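Local structure of ubiquitin-like-specific protease 2 (Saccharomyces cerevisiae, 5LNB) at residues Arg224-Phe227 and Glu232-Asp235. The protein is a cysteine protease of the C48 family that removes SUMO from modified proteins, represented here by a piece holding its catalytic domain. Sequence-based numbering, arbitrary orientation.
Sequences RKFF and ETID
F226 and T233 meet where helix 215-228 passes into helix 230-238, two consecutive helices joined by a short link within the Ulp1-type cysteine protease domain. The pair illustrates how such a link lets one aromatic side chain pack against the first turn of the next helix: the CA atoms of F226 and T233 come within 5.6 Å, and the F226 ring reaches over to the second helix. With CG anti to the backbone N (chi1 180°), the ring extends past T233 to I234.

Followed outward, CB and CG of F226 each stand 4.4 Å from the methyl CG2 of T233; CD2 then closes on that methyl to 3.8 Å. One atom further, CE2 rests 3.7 Å from CG1 of I234, and at the tip CZ lies 4.0 Å from I234 CG1, with CD1 almost as near. T233 CG2 and I234 CG1 both meet the ring obliquely. On the first helix, CD1 of F226 stands over the centre of the F227 ring, 3.5 Å above its plane, while Y112 of strand 112-119 packs edge-to-face with F226 and also touches I234. Replacing F226 with an alanine is likely to open a gap beside T233 CG2 and I234 CG1 and leave them without their aromatic partner. The hydroxyl OG1 of T233, hydrogen-bonded to N229 O and Y255 OH, lies 3.6 Å from F226 CA.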
loop_
_atom_site.group_PDB
_atom_site.type_symbol
_atom_site.label_atom_id
_atom_site.label_comp_id
_atom_site.label_asym_id
_atom_site.label_seq_id
_atom_site.Cartn_x
_atom_site.Cartn_y
_atom_site.Cartn_z
ATOM N N ARG A 224 2.689 3.756 5.560
ATOM C CA ARG A 224 3.631 4.821 5.874
ATOM C C ARG A 224 4.492 4.458 7.073
ATOM O O ARG A 224 5.715 4.630 7.047
ATOM C CB ARG A 224 2.881 6.123 6.140
ATOM C CG ARG A 224 3.802 7.248 6.578
ATOM C CD ARG A 224 3.039 8.529 6.858
ATOM N NE ARG A 224 3.949 9.595 7.246
ATOM C CZ ARG A 224 3.559 10.781 7.707
ATOM N NH1 ARG A 224 2.267 11.049 7.853
ATOM N NH2 ARG A 224 4.462 11.697 8.030
ATOM N N LYS A 225 3.866 3.961 8.145
ATOM C CA LYS A 225 4.633 3.594 9.331
ATOM C C LYS A 225 5.611 2.466 9.020
ATOM O O LYS A 225 6.770 2.503 9.440
ATOM C CB LYS A 225 3.695 3.195 10.468
ATOM C CG LYS A 225 4.406 2.690 11.717
ATOM C CD LYS A 225 5.292 3.755 12.346
ATOM C CE LYS A 225 4.497 5.026 12.640
ATOM N NZ LYS A 225 5.255 5.978 13.511
ATOM N N PHE A 226 5.156 1.450 8.285
ATOM C CA PHE A 226 6.038 0.334 7.949
ATOM C C PHE A 226 7.329 0.828 7.299
ATOM O O PHE A 226 8.426 0.381 7.655
ATOM C CB PHE A 226 5.306 -0.649 7.028
ATOM C CG PHE A 226 6.138 -1.837 6.618
ATOM C CD1 PHE A 226 7.008 -1.753 5.528
ATOM C CD2 PHE A 226 6.045 -3.043 7.310
ATOM C CE1 PHE A 226 7.779 -2.849 5.143
ATOM C CE2 PHE A 226 6.812 -4.145 6.933
ATOM C CZ PHE A 226 7.684 -4.052 5.845
ATOM N N PHE A 227 7.226 1.774 6.366
ATOM C CA PHE A 227 8.388 2.202 5.596
ATOM C C PHE A 227 9.168 3.341 6.238
ATOM O O PHE A 227 10.187 3.761 5.687
ATOM C CB PHE A 227 7.967 2.569 4.182
ATOM C CG PHE A 227 7.736 1.371 3.321
ATOM C CD1 PHE A 227 8.807 0.701 2.748
ATOM C CD2 PHE A 227 6.455 0.882 3.119
ATOM C CE1 PHE A 227 8.599 -0.421 1.971
ATOM C CE2 PHE A 227 6.242 -0.232 2.342
ATOM C CZ PHE A 227 7.315 -0.892 1.771
ATOM N N GLU A 232 12.183 -2.860 11.869
ATOM C CA GLU A 232 11.599 -2.701 13.197
ATOM C C GLU A 232 10.115 -3.049 13.197
ATOM O O GLU A 232 9.628 -3.716 14.119
ATOM C CB GLU A 232 11.815 -1.280 13.705
ATOM C CG GLU A 232 11.324 -1.059 15.118
ATOM C CD GLU A 232 11.553 0.366 15.591
ATOM O OE1 GLU A 232 11.003 1.303 14.969
ATOM O OE2 GLU A 232 12.298 0.548 16.571
ATOM N N THR A 233 9.379 -2.614 12.171
ATOM C CA THR A 233 7.955 -2.929 12.116
ATOM C C THR A 233 7.740 -4.431 12.013
ATOM O O THR A 233 6.865 -4.989 12.683
ATOM C CB THR A 233 7.292 -2.211 10.944
ATOM O OG1 THR A 233 7.637 -0.819 10.983
ATOM C CG2 THR A 233 5.767 -2.375 11.009
ATOM N N ILE A 234 8.536 -5.103 11.182
ATOM C CA ILE A 234 8.424 -6.552 11.078
ATOM C C ILE A 234 8.646 -7.201 12.441
ATOM O O ILE A 234 7.935 -8.138 12.821
ATOM C CB ILE A 234 9.401 -7.084 10.017
ATOM C CG1 ILE A 234 8.960 -6.643 8.610
ATOM C CG2 ILE A 234 9.509 -8.596 10.106
ATOM C CD1 ILE A 234 9.999 -6.951 7.512
ATOM N N ASP A 235 9.611 -6.691 13.209
ATOM C CA ASP A 235 9.888 -7.264 14.522
ATOM C C ASP A 235 8.732 -7.021 15.487
ATOM O O ASP A 235 8.376 -7.908 16.270
ATOM C CB ASP A 235 11.199 -6.706 15.075
ATOM C CG ASP A 235 12.418 -7.426 14.517
ATOM O OD1 ASP A 235 12.316 -8.648 14.274
ATOM O OD2 ASP A 235 13.474 -6.779 14.311
#